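Local coordinates for lantibiotic dehydratase (Microbispora corallina, PDB 5EHK), which probably dehydrates serine and threonine residues of the NAI-107 precursor peptide, using glutamyl-tRNA to glutamylate their hydroxyls before elimination, at residues D10-R15 against A784-P789; R383-R388 against Y682-L687; G504-A509 against R521-P526. All blocks are in the same frame, centred on the assembly; numbering follows the deposited sequence.

Contact 1: residues D10-R15 against A784-P789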
ATOM      1  N   ASP A  10      25.270   2.350 -37.344  1.00 36.17           N
ATOM      2  CA  ASP A  10      25.228   2.411 -38.802  1.00 34.67           C
ATOM      3  C   ASP A  10      24.274   1.359 -39.335  1.00 37.33           C
ATOM      4  O   ASP A  10      23.466   1.649 -40.216  1.00 38.57           O
ATOM      5  CB  ASP A  10      26.596   2.116 -39.424  1.00 38.43           C
ATOM      6  CG  ASP A  10      27.590   3.234 -39.235  1.00 34.73           C
ATOM      7  OD1 ASP A  10      27.175   4.366 -38.914  1.00 29.78           O
ATOM      8  OD2 ASP A  10      28.793   2.976 -39.457  1.00 40.47           O
ATOM      9  N   VAL A  11      24.370   0.138 -38.803  1.00 36.70           N
ATOM     10  CA  VAL A  11      23.536  -0.964 -39.276  1.00 33.29           C
ATOM     11  C   VAL A  11      22.358  -1.149 -38.357  1.00 38.12           C
ATOM     12  O   VAL A  11      22.371  -0.658 -37.221  1.00 39.19           O
ATOM     13  CB  VAL A  11      24.297  -2.292 -39.356  1.00 35.02           C
ATOM     14  CG1 VAL A  11      25.502  -2.150 -40.261  1.00 38.58           C
ATOM     15  CG2 VAL A  11      24.714  -2.746 -37.969  1.00 36.00           C
ATOM     16  N   PHE A  12      21.345  -1.856 -38.851  1.00 31.14           N
ATOM     17  CA  PHE A  12      20.163  -2.162 -38.071  1.00 25.51           C
ATOM     18  C   PHE A  12      19.559  -3.444 -38.581  1.00 26.77           C
ATOM     19  O   PHE A  12      19.922  -3.893 -39.654  1.00 33.52           O
ATOM     20  CB  PHE A  12      19.146  -1.010 -38.097  1.00 26.87           C
ATOM     21  CG  PHE A  12      18.783  -0.519 -39.476  1.00 33.10           C
ATOM     22  CD1 PHE A  12      18.027  -1.307 -40.342  1.00 33.66           C
ATOM     23  CD2 PHE A  12      19.159   0.753 -39.890  1.00 29.98           C
ATOM     24  CE1 PHE A  12      17.677  -0.849 -41.593  1.00 29.11           C
ATOM     25  CE2 PHE A  12      18.812   1.214 -41.138  1.00 29.06           C
ATOM     26  CZ  PHE A  12      18.072   0.408 -41.991  1.00 29.83           C
ATOM     27  N   MET A  13      18.681  -4.065 -37.795  1.00 27.31           N
ATOM     28  CA  MET A  13      18.047  -5.313 -38.211  1.00 26.55           C
ATOM     29  C   MET A  13      16.643  -5.024 -38.719  1.00 25.94           C
ATOM     30  O   MET A  13      16.045  -4.024 -38.351  1.00 27.45           O
ATOM     31  CB  MET A  13      18.017  -6.342 -37.077  1.00 26.58           C
ATOM     32  CG  MET A  13      17.670  -7.757 -37.534  1.00 27.05           C
ATOM     33  SD  MET A  13      17.370  -8.972 -36.223  1.00 33.89           S
ATOM     34  CE  MET A  13      15.767  -8.449 -35.602  1.00 25.98           C
ATOM     35  N   VAL A  14      16.131  -5.897 -39.577  1.00 27.95           N
ATOM     36  CA  VAL A  14      14.812  -5.722 -40.157  1.00 26.48           C
ATOM     37  C   VAL A  14      14.067  -7.001 -39.902  1.00 29.06           C
ATOM     38  O   VAL A  14      14.640  -8.080 -40.066  1.00 28.18           O
ATOM     39  CB  VAL A  14      14.884  -5.508 -41.677  1.00 22.79           C
ATOM     40  CG1 VAL A  14      13.492  -5.336 -42.249  1.00 25.57           C
ATOM     41  CG2 VAL A  14      15.749  -4.301 -41.994  1.00 26.71           C
ATOM     42  N   ARG A  15      12.828  -6.882 -39.429  1.00 26.88           N
ATOM     43  CA  ARG A  15      11.940  -8.033 -39.292  1.00 24.69           C
ATOM     44  C   ARG A  15      10.882  -7.879 -40.353  1.00 27.53           C
ATOM     45  O   ARG A  15      10.394  -6.772 -40.574  1.00 34.40           O
ATOM     46  CB  ARG A  15      11.238  -8.059 -37.935  1.00 27.56           C
ATOM     47  CG  ARG A  15      12.064  -7.692 -36.718  1.00 25.59           C
ATOM     48  CD  ARG A  15      11.197  -7.806 -35.466  1.00 29.72           C
ATOM     49  NE  ARG A  15      11.955  -7.592 -34.240  1.00 30.56           N
ATOM     50  CZ  ARG A  15      11.773  -6.547 -33.437  1.00 31.21           C
ATOM     51  NH1 ARG A  15      10.855  -5.625 -33.721  1.00 31.30           N
ATOM     52  NH2 ARG A  15      12.511  -6.418 -32.352  1.00 29.06           N
ATOM     53  N   ALA A 784       6.847  -3.877 -42.150  1.00 30.61           N
ATOM     54  CA  ALA A 784       8.218  -4.191 -41.833  1.00 28.43           C
ATOM     55  C   ALA A 784       8.607  -3.426 -40.599  1.00 37.08           C
ATOM     56  O   ALA A 784       8.258  -2.251 -40.451  1.00 41.85           O
ATOM     57  CB  ALA A 784       9.098  -3.795 -42.970  1.00 33.91           C
ATOM     58  N   GLU A 785       9.309  -4.102 -39.698  1.00 33.62           N
ATOM     59  CA  GLU A 785       9.806  -3.474 -38.484  1.00 34.12           C
ATOM     60  C   GLU A 785      11.299  -3.243 -38.638  1.00 31.64           C
ATOM     61  O   GLU A 785      12.027  -4.110 -39.126  1.00 33.96           O
ATOM     62  CB  GLU A 785       9.521  -4.351 -37.259  1.00 30.53           C
ATOM     63  CG  GLU A 785       8.546  -3.733 -36.264  1.00 37.69           C
ATOM     64  CD  GLU A 785       7.860  -4.784 -35.386  1.00 48.69           C
ATOM     65  OE1 GLU A 785       8.538  -5.761 -34.993  1.00 45.30           O
ATOM     66  OE2 GLU A 785       6.632  -4.654 -35.127  1.00 52.04           O
ATOM     67  N   ILE A 786      11.750  -2.068 -38.239  1.00 24.30           N
ATOM     68  CA  ILE A 786      13.169  -1.774 -38.228  1.00 28.64           C
ATOM     69  C   ILE A 786      13.643  -1.698 -36.781  1.00 25.31           C
ATOM     70  O   ILE A 786      13.071  -0.959 -35.985  1.00 27.77           O
ATOM     71  CB  ILE A 786      13.442  -0.457 -38.978  1.00 27.84           C
ATOM     72  CG1 ILE A 786      13.102  -0.652 -40.454  1.00 37.19           C
ATOM     73  CG2 ILE A 786      14.871  -0.044 -38.820  1.00 23.33           C
ATOM     74  CD1 ILE A 786      12.979   0.623 -41.228  1.00 39.47           C
ATOM     75  N   VAL A 787      14.644  -2.492 -36.420  1.00 21.07           N
ATOM     76  CA  VAL A 787      15.202  -2.409 -35.073  1.00 20.18           C
ATOM     77  C   VAL A 787      16.508  -1.638 -35.076  1.00 22.41           C
ATOM     78  O   VAL A 787      17.538  -2.129 -35.538  1.00 26.11           O
ATOM     79  CB  VAL A 787      15.491  -3.787 -34.478  1.00 21.72           C
ATOM     80  CG1 VAL A 787      15.859  -3.640 -33.021  1.00 20.21           C
ATOM     81  CG2 VAL A 787      14.291  -4.681 -34.613  1.00 22.02           C
ATOM     82  N   VAL A 788      16.484  -0.444 -34.518  1.00 20.24           N
ATOM     83  CA  VAL A 788      17.657   0.401 -34.548  1.00 19.53           C
ATOM     84  C   VAL A 788      18.220   0.657 -33.166  1.00 17.22           C
ATOM     85  O   VAL A 788      17.574   1.268 -32.351  1.00 18.02           O
ATOM     86  CB  VAL A 788      17.355   1.720 -35.321  1.00 21.54           C
ATOM     87  CG1 VAL A 788      15.874   2.019 -35.336  1.00 24.04           C
ATOM     88  CG2 VAL A 788      18.201   2.900 -34.811  1.00 21.19           C
ATOM     89  N   PRO A 789      19.426   0.142 -32.895  1.00 19.90           N
ATOM     90  CA  PRO A 789      20.143   0.396 -31.635  1.00 17.30           C
ATOM     91  C   PRO A 789      20.653   1.828 -31.580  1.00 18.51           C
ATOM     92  O   PRO A 789      20.869   2.422 -32.618  1.00 22.87           O
ATOM     93  CB  PRO A 789      21.327  -0.575 -31.698  1.00 16.58           C
ATOM     94  CG  PRO A 789      20.886  -1.639 -32.688  1.00 23.09           C
ATOM     95  CD  PRO A 789      20.060  -0.915 -33.700  1.00 18.87           C
TER
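Residues 11-15 of strand 6-17 pair antiparallel with the start of strand 785-792, setting the N-terminal strand beside one some 770 residues later in the chain; the two close most tightly through their backbones. Met13 and Val787 form a hydrogen-bonded pair, joined by Val787 N to Met13 O (2.8 Å) and the longer return bond from Met13 N to Val787 O (3.2 Å). Arg15 and Glu785 form the next such pair, both bonds nearly straight. On the face carrying Val14 and Ile786, the Ile786 CG2 methyl lies over the Phe12 ring, offset toward its rim, in a CH-pi contact 4.0 Å from the ring centroid. Phe154 of strand 147-155 meets the same ring edge-to-face.

The face of Met13, Arg15, Glu785 and Val787 turns more open to solvent at Arg15, the one partly exposed residue that touches, yet Arg15 is closely held. Its chain, extended from CG to NE, reaches across to the partner strand, and Val787 CG2 sits over the guanidinium, 3.3 Å from Arg15 CZ. Arg15 NH1 makes a salt bridge to Glu785 OE1 (2.6 Å), although the two planes stand 90° apart. A cation with a methyl over its face and a carboxylate at its edge would favour the ionised form of Glu785.

Contact 2: residues R383-R388 against Y682-L687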
ATOM      1  N   ARG A 383      17.617   8.362 -39.775  1.00 26.65           N
ATOM      2  CA  ARG A 383      18.462   8.137 -38.603  1.00 28.66           C
ATOM      3  C   ARG A 383      18.384   9.299 -37.606  1.00 29.02           C
ATOM      4  O   ARG A 383      18.391   9.097 -36.400  1.00 32.13           O
ATOM      5  CB  ARG A 383      19.913   7.943 -39.027  1.00 32.33           C
ATOM      6  CG  ARG A 383      20.867   7.607 -37.887  1.00 32.05           C
ATOM      7  CD  ARG A 383      22.269   8.076 -38.218  1.00 34.29           C
ATOM      8  NE  ARG A 383      23.299   7.116 -37.838  1.00 35.11           N
ATOM      9  CZ  ARG A 383      24.152   6.547 -38.687  1.00 37.71           C
ATOM     10  NH1 ARG A 383      24.106   6.825 -39.986  1.00 37.40           N
ATOM     11  NH2 ARG A 383      25.060   5.695 -38.235  1.00 35.75           N
ATOM     12  N   THR A 384      18.275  10.517 -38.109  1.00 30.18           N
ATOM     13  CA  THR A 384      18.164  11.682 -37.244  1.00 27.49           C
ATOM     14  C   THR A 384      16.787  11.805 -36.588  1.00 24.08           C
ATOM     15  O   THR A 384      16.668  12.322 -35.475  1.00 21.66           O
ATOM     16  CB  THR A 384      18.568  12.959 -38.009  1.00 23.43           C
ATOM     17  OG1 THR A 384      19.989  12.936 -38.158  1.00 23.42           O
ATOM     18  CG2 THR A 384      18.164  14.243 -37.255  1.00 20.64           C
ATOM     19  N   GLU A 385      15.751  11.343 -37.288  1.00 26.01           N
ATOM     20  CA  GLU A 385      14.393  11.393 -36.746  1.00 26.80           C
ATOM     21  C   GLU A 385      14.357  10.476 -35.536  1.00 25.68           C
ATOM     22  O   GLU A 385      14.031  10.899 -34.427  1.00 26.59           O
ATOM     23  CB  GLU A 385      13.357  10.963 -37.795  1.00 21.00           C
ATOM     24  CG  GLU A 385      11.881  11.197 -37.414  1.00 23.70           C
ATOM     25  CD  GLU A 385      11.519  12.656 -37.058  1.00 29.88           C
ATOM     26  OE1 GLU A 385      11.719  13.575 -37.885  1.00 33.06           O
ATOM     27  OE2 GLU A 385      10.997  12.880 -35.942  1.00 37.13           O
ATOM     28  N   ILE A 386      14.761   9.234 -35.756  1.00 19.48           N
ATOM     29  CA  ILE A 386      14.795   8.250 -34.711  1.00 17.22           C
ATOM     30  C   ILE A 386      15.648   8.694 -33.537  1.00 20.21           C
ATOM     31  O   ILE A 386      15.237   8.552 -32.398  1.00 25.09           O
ATOM     32  CB  ILE A 386      15.295   6.924 -35.258  1.00 20.55           C
ATOM     33  CG1 ILE A 386      14.349   6.458 -36.372  1.00 16.11           C
ATOM     34  CG2 ILE A 386      15.420   5.886 -34.138  1.00 13.91           C
ATOM     35  CD1 ILE A 386      14.775   5.197 -37.019  1.00 16.60           C
ATOM     36  N   GLU A 387      16.799   9.289 -33.790  1.00 20.87           N
ATOM     37  CA  GLU A 387      17.602   9.776 -32.676  1.00 21.04           C
ATOM     38  C   GLU A 387      16.904  10.866 -31.874  1.00 24.55           C
ATOM     39  O   GLU A 387      17.081  10.943 -30.656  1.00 30.73           O
ATOM     40  CB  GLU A 387      18.950  10.284 -33.155  1.00 19.84           C
ATOM     41  CG  GLU A 387      19.787   9.190 -33.759  1.00 25.33           C
ATOM     42  CD  GLU A 387      21.091   9.698 -34.321  1.00 27.97           C
ATOM     43  OE1 GLU A 387      21.299  10.927 -34.312  1.00 27.35           O
ATOM     44  OE2 GLU A 387      21.889   8.870 -34.803  1.00 28.84           O
ATOM     45  N   ARG A 388      16.118  11.709 -32.542  1.00 25.01           N
ATOM     46  CA  ARG A 388      15.446  12.813 -31.859  1.00 28.71           C
ATOM     47  C   ARG A 388      14.241  12.265 -31.071  1.00 26.66           C
ATOM     48  O   ARG A 388      13.852  12.799 -30.034  1.00 24.07           O
ATOM     49  CB  ARG A 388      14.990  13.878 -32.870  1.00 27.36           C
ATOM     50  CG  ARG A 388      16.095  14.863 -33.314  1.00 43.43           C
ATOM     51  CD  ARG A 388      15.539  16.134 -34.005  1.00 49.07           C
ATOM     52  NE  ARG A 388      15.237  17.201 -33.048  1.00 61.92           N
ATOM     53  CZ  ARG A 388      15.234  18.506 -33.331  1.00 61.69           C
ATOM     54  NH1 ARG A 388      15.501  18.933 -34.560  1.00 56.12           N
ATOM     55  NH2 ARG A 388      14.956  19.388 -32.376  1.00 56.64           N
ATOM     56  N   TYR A 682       5.572  13.653 -32.907  1.00 25.23           N
ATOM     57  CA  TYR A 682       6.673  14.553 -32.619  1.00 25.79           C
ATOM     58  C   TYR A 682       7.567  14.619 -33.849  1.00 26.69           C
ATOM     59  O   TYR A 682       8.200  13.625 -34.209  1.00 29.60           O
ATOM     60  CB  TYR A 682       7.442  14.014 -31.418  1.00 25.06           C
ATOM     61  CG  TYR A 682       8.614  14.837 -30.967  1.00 19.47           C
ATOM     62  CD1 TYR A 682       8.432  16.097 -30.419  1.00 20.60           C
ATOM     63  CD2 TYR A 682       9.898  14.329 -31.031  1.00 17.35           C
ATOM     64  CE1 TYR A 682       9.505  16.840 -29.982  1.00 17.72           C
ATOM     65  CE2 TYR A 682      10.979  15.067 -30.597  1.00 16.52           C
ATOM     66  CZ  TYR A 682      10.777  16.312 -30.073  1.00 15.64           C
ATOM     67  OH  TYR A 682      11.857  17.027 -29.635  1.00 26.81           O
ATOM     68  N   GLY A 683       7.602  15.777 -34.508  1.00 29.25           N
ATOM     69  CA  GLY A 683       8.166  15.871 -35.842  1.00 25.79           C
ATOM     70  C   GLY A 683       7.530  14.871 -36.790  1.00 29.24           C
ATOM     71  O   GLY A 683       6.336  14.954 -37.084  1.00 30.17           O
ATOM     72  N   ARG A 684       8.332  13.910 -37.243  1.00 27.47           N
ATOM     73  CA  ARG A 684       7.917  12.891 -38.209  1.00 27.76           C
ATOM     74  C   ARG A 684       7.609  11.569 -37.502  1.00 32.99           C
ATOM     75  O   ARG A 684       7.270  10.566 -38.156  1.00 28.35           O
ATOM     76  CB  ARG A 684       9.000  12.703 -39.272  1.00 32.14           C
ATOM     77  CG  ARG A 684       9.220  14.000 -40.051  1.00 48.51           C
ATOM     78  CD  ARG A 684      10.156  13.929 -41.249  1.00 46.66           C
ATOM     79  NE  ARG A 684      10.501  15.298 -41.622  1.00 53.71           N
ATOM     80  CZ  ARG A 684      11.740  15.776 -41.676  1.00 56.68           C
ATOM     81  NH1 ARG A 684      12.763  14.981 -41.395  1.00 54.73           N
ATOM     82  NH2 ARG A 684      11.953  17.046 -42.013  1.00 51.94           N
ATOM     83  N   THR A 685       7.784  11.566 -36.172  1.00 33.58           N
ATOM     84  CA  THR A 685       7.614  10.357 -35.356  1.00 29.55           C
ATOM     85  C   THR A 685       6.294  10.226 -34.579  1.00 25.90           C
ATOM     86  O   THR A 685       5.899  11.105 -33.818  1.00 25.30           O
ATOM     87  CB  THR A 685       8.744  10.226 -34.310  1.00 27.37           C
ATOM     88  OG1 THR A 685      10.025  10.282 -34.946  1.00 24.33           O
ATOM     89  CG2 THR A 685       8.629   8.917 -33.583  1.00 25.48           C
ATOM     90  N   LEU A 686       5.643   9.084 -34.770  1.00 26.46           N
ATOM     91  CA  LEU A 686       4.510   8.658 -33.949  1.00 27.63           C
ATOM     92  C   LEU A 686       4.989   7.892 -32.698  1.00 23.86           C
ATOM     93  O   LEU A 686       5.279   6.692 -32.753  1.00 20.83           O
ATOM     94  CB  LEU A 686       3.573   7.770 -34.772  1.00 26.80           C
ATOM     95  CG  LEU A 686       2.155   8.292 -35.004  1.00 29.53           C
ATOM     96  CD1 LEU A 686       2.202   9.577 -35.807  1.00 35.88           C
ATOM     97  CD2 LEU A 686       1.313   7.218 -35.708  1.00 29.78           C
ATOM     98  N   LEU A 687       5.101   8.605 -31.580  1.00 27.47           N
ATOM     99  CA  LEU A 687       5.491   8.005 -30.305  1.00 24.93           C
ATOM    100  C   LEU A 687       4.479   6.935 -29.857  1.00 24.27           C
ATOM    101  O   LEU A 687       4.841   5.958 -29.216  1.00 25.81           O
ATOM    102  CB  LEU A 687       5.596   9.086 -29.221  1.00 15.08           C
ATOM    103  CG  LEU A 687       6.597  10.199 -29.502  1.00 19.21           C
ATOM    104  CD1 LEU A 687       6.574  11.267 -28.414  1.00 13.64           C
ATOM    105  CD2 LEU A 687       7.992   9.602 -29.642  1.00 24.16           C
TER
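A type II' beta turn, Tyr682 to Thr685, presents its last two residues to helix 380-395, and Glu385 of the helix buries the largest share of the contact. Its CG is anti to the backbone N (chi1 -170°), and a bend at chi2 (57°) brings the carboxylate against the turn. Two donors grip OE2. Thr685 OG1 donates to the anti lone pair of Glu385 OE2 over 2.9 Å, while Arg684 N approaches the same oxygen from well above the carboxylate plane at 3.1 Å. This places a buried acid directly on a backbone N-H and a hydroxyl, which would favour its ionised form.

Tyr682 contributes the next largest share of buried surface. Its side chain, CG anti to the backbone N, brings the ring edge to the helix backbone, where Tyr682 CE2 lies 3.7 Å from Arg388 O. Val522 and Phe520 also pack on Glu385, so the acid is wedged between helix and sheet. Arg684 crosses Glu385 at about a right angle, and its NH1 pairs with Glu385 OE1 by charge alone, over a long distance, with no N-H directed at the oxygen; the closer approach is aliphatic, with Glu385 OE1 3.2 Å from Arg684 CB.

Contact 3: residues G504-A509 against R521-P526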
ATOM      1  N   GLY A 504      12.192  -0.388 -31.917  1.00 19.94           N
ATOM      2  CA  GLY A 504      11.780  -1.064 -33.127  1.00 23.77           C
ATOM      3  C   GLY A 504      10.787  -0.128 -33.748  1.00 22.82           C
ATOM      4  O   GLY A 504       9.936   0.375 -33.034  1.00 23.28           O
ATOM      5  N   VAL A 505      10.900   0.145 -35.043  1.00 25.45           N
ATOM      6  CA  VAL A 505       9.976   1.086 -35.681  1.00 28.13           C
ATOM      7  C   VAL A 505       9.514   0.668 -37.063  1.00 29.47           C
ATOM      8  O   VAL A 505      10.129  -0.178 -37.710  1.00 31.84           O
ATOM      9  CB  VAL A 505      10.538   2.528 -35.768  1.00 27.65           C
ATOM     10  CG1 VAL A 505      10.725   3.155 -34.376  1.00 23.91           C
ATOM     11  CG2 VAL A 505      11.811   2.554 -36.585  1.00 25.10           C
ATOM     12  N   HIS A 506       8.399   1.260 -37.480  1.00 28.08           N
ATOM     13  CA  HIS A 506       7.966   1.238 -38.862  1.00 31.04           C
ATOM     14  C   HIS A 506       8.410   2.566 -39.463  1.00 30.79           C
ATOM     15  O   HIS A 506       8.228   3.634 -38.853  1.00 27.65           O
ATOM     16  CB  HIS A 506       6.441   1.198 -38.943  1.00 33.77           C
ATOM     17  CG  HIS A 506       5.823  -0.066 -38.429  1.00 39.07           C
ATOM     18  ND1 HIS A 506       6.229  -1.318 -38.836  1.00 37.42           N
ATOM     19  CD2 HIS A 506       4.794  -0.264 -37.566  1.00 37.82           C
ATOM     20  CE1 HIS A 506       5.488  -2.234 -38.235  1.00 40.72           C
ATOM     21  NE2 HIS A 506       4.610  -1.621 -37.459  1.00 41.46           N
ATOM     22  N   VAL A 507       8.999   2.505 -40.656  1.00 35.01           N
ATOM     23  CA  VAL A 507       9.237   3.708 -41.446  1.00 30.29           C
ATOM     24  C   VAL A 507       8.333   3.656 -42.655  1.00 30.46           C
ATOM     25  O   VAL A 507       8.344   2.667 -43.387  1.00 34.18           O
ATOM     26  CB  VAL A 507      10.685   3.830 -41.909  1.00 30.51           C
ATOM     27  CG1 VAL A 507      10.849   5.104 -42.707  1.00 38.00           C
ATOM     28  CG2 VAL A 507      11.622   3.836 -40.721  1.00 28.28           C
ATOM     29  N   VAL A 508       7.523   4.691 -42.848  1.00 28.82           N
ATOM     30  CA  VAL A 508       6.588   4.718 -43.980  1.00 34.10           C
ATOM     31  C   VAL A 508       6.628   6.013 -44.807  1.00 33.67           C
ATOM     32  O   VAL A 508       6.927   7.096 -44.297  1.00 27.14           O
ATOM     33  CB  VAL A 508       5.148   4.430 -43.556  1.00 26.35           C
ATOM     34  CG1 VAL A 508       4.980   2.967 -43.242  1.00 23.62           C
ATOM     35  CG2 VAL A 508       4.767   5.320 -42.388  1.00 25.89           C
ATOM     36  N   ALA A 509       6.331   5.870 -46.095  1.00 35.49           N
ATOM     37  CA  ALA A 509       6.414   6.971 -47.057  1.00 38.42           C
ATOM     38  C   ALA A 509       5.603   6.576 -48.275  1.00 31.57           C
ATOM     39  O   ALA A 509       5.308   5.404 -48.452  1.00 30.80           O
ATOM     40  CB  ALA A 509       7.874   7.235 -47.442  1.00 40.93           C
ATOM     41  N   ARG A 521       7.015   8.984 -42.297  1.00 35.11           N
ATOM     42  CA  ARG A 521       6.671   8.926 -40.896  1.00 32.69           C
ATOM     43  C   ARG A 521       7.488   7.818 -40.250  1.00 28.78           C
ATOM     44  O   ARG A 521       7.682   6.766 -40.854  1.00 30.71           O
ATOM     45  CB  ARG A 521       5.170   8.659 -40.735  1.00 32.02           C
ATOM     46  CG  ARG A 521       4.381   9.832 -40.154  1.00 28.10           C
ATOM     47  CD  ARG A 521       4.574  11.068 -40.979  1.00 37.71           C
ATOM     48  NE  ARG A 521       3.561  12.087 -40.731  1.00 46.88           N
ATOM     49  CZ  ARG A 521       3.565  13.288 -41.302  1.00 44.79           C
ATOM     50  NH1 ARG A 521       4.524  13.603 -42.155  1.00 42.49           N
ATOM     51  NH2 ARG A 521       2.609  14.167 -41.039  1.00 47.63           N
ATOM     52  N   VAL A 522       8.000   8.056 -39.046  1.00 30.43           N
ATOM     53  CA  VAL A 522       8.523   6.947 -38.228  1.00 32.30           C
ATOM     54  C   VAL A 522       7.510   6.568 -37.140  1.00 27.18           C
ATOM     55  O   VAL A 522       7.112   7.412 -36.325  1.00 23.95           O
ATOM     56  CB  VAL A 522       9.832   7.299 -37.524  1.00 30.51           C
ATOM     57  CG1 VAL A 522      10.324   6.090 -36.711  1.00 25.40           C
ATOM     58  CG2 VAL A 522      10.864   7.723 -38.527  1.00 20.98           C
ATOM     59  N   VAL A 523       7.078   5.316 -37.131  1.00 22.69           N
ATOM     60  CA  VAL A 523       6.077   4.896 -36.159  1.00 24.04           C
ATOM     61  C   VAL A 523       6.699   3.908 -35.151  1.00 30.69           C
ATOM     62  O   VAL A 523       7.162   2.828 -35.542  1.00 29.74           O
ATOM     63  CB  VAL A 523       4.863   4.277 -36.867  1.00 23.77           C
ATOM     64  CG1 VAL A 523       3.830   3.758 -35.858  1.00 29.81           C
ATOM     65  CG2 VAL A 523       4.239   5.299 -37.781  1.00 23.26           C
ATOM     66  N   LEU A 524       6.763   4.294 -33.873  1.00 24.48           N
ATOM     67  CA  LEU A 524       7.322   3.399 -32.853  1.00 29.75           C
ATOM     68  C   LEU A 524       6.458   2.159 -32.765  1.00 26.03           C
ATOM     69  O   LEU A 524       5.259   2.254 -32.553  1.00 36.13           O
ATOM     70  CB  LEU A 524       7.386   4.079 -31.492  1.00 26.79           C
ATOM     71  CG  LEU A 524       8.652   4.870 -31.163  1.00 24.46           C
ATOM     72  CD1 LEU A 524       9.215   5.584 -32.389  1.00 21.25           C
ATOM     73  CD2 LEU A 524       8.338   5.895 -30.086  1.00 22.71           C
ATOM     74  N   ALA A 525       7.071   0.997 -32.942  1.00 30.46           N
ATOM     75  CA  ALA A 525       6.323  -0.241 -33.104  1.00 33.55           C
ATOM     76  C   ALA A 525       5.778  -0.715 -31.769  1.00 44.23           C
ATOM     77  O   ALA A 525       6.338  -0.393 -30.723  1.00 41.02           O
ATOM     78  CB  ALA A 525       7.201  -1.301 -33.737  1.00 33.72           C
ATOM     79  N   PRO A 526       4.688  -1.501 -31.797  1.00 53.63           N
ATOM     80  CA  PRO A 526       4.230  -2.129 -30.549  1.00 55.75           C
ATOM     81  C   PRO A 526       5.206  -3.221 -30.103  1.00 53.54           C
ATOM     82  O   PRO A 526       5.956  -3.761 -30.912  1.00 57.43           O
ATOM     83  CB  PRO A 526       2.879  -2.739 -30.939  1.00 54.25           C
ATOM     84  CG  PRO A 526       3.001  -2.999 -32.414  1.00 53.02           C
ATOM     85  CD  PRO A 526       3.838  -1.861 -32.947  1.00 48.82           C
TER
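Strands 504-508 and 521-524 run antiparallel at 154° with their axes 4.5 Å apart, and His506-Val523 and Val508-Arg521 are the hydrogen-bonded pairs. The bonds of the first pair are short and almost straight, Val523 N to His506 O measuring 2.7 Å with 173° at the hydrogen. Beyond the end of the second strand the pairing is extended by Ala525 N, which reaches Gly504 O at 2.9 Å from above the carbonyl plane; the methyl of Ala525 rests against the same oxygen.

Three valines and Leu524 line one face, that of Val505, Val507 and Val522. Val505 is central to it: its CB meets Val522 CG1 at 3.7 Å, and its CG1, anti to the carbonyl carbon, runs alongside Leu524 to touch CD1 at 3.5 Å. Ile386 of helix 380-395 covers Val505 and Val522 on this face. On the other face His506 CB packs against Val523 CB at 4.0 Å, while the imidazole hydrogen-bonds through ND1 to Ala784 O, just before strand 785-792. There too, the Val508 side chain crosses that of Arg521 at about a right angle, its CG2 touching Arg521 CB at 3.7 Å, before the arginine chain bends at chi2 and leads off.

Strands 500-508 and 521-524 are antiparallel neighbours joined by a short connection that holds helix 512-516, flanked by strands 785-792 and 685-693 respectively, within the lantibiotic dehydratase N-terminal family region.

Overall arrangement
Strand 500-508 connects contacts 1 and 3, lying beside strand 785-792 on one flank and strand 521-524 on the other; strand 521-524 in turn pairs with strand 685-693 of contact 2. Contacts 1 and 3 are buried strand pairings dominated by backbone hydrogen bonds and apolar side chains, to which contact 1 adds an aromatic ring and an ion pair. Contact 2 is only partly buried and joins a helix to a turn, so a side-chain carboxylate accepts the cross-contact bonds, one of them from a main-chain N-H. Helix 380-395 also reaches contact 1, through a salt bridge of Arg383 to Asp10 and the packing of Ile386 on Val788.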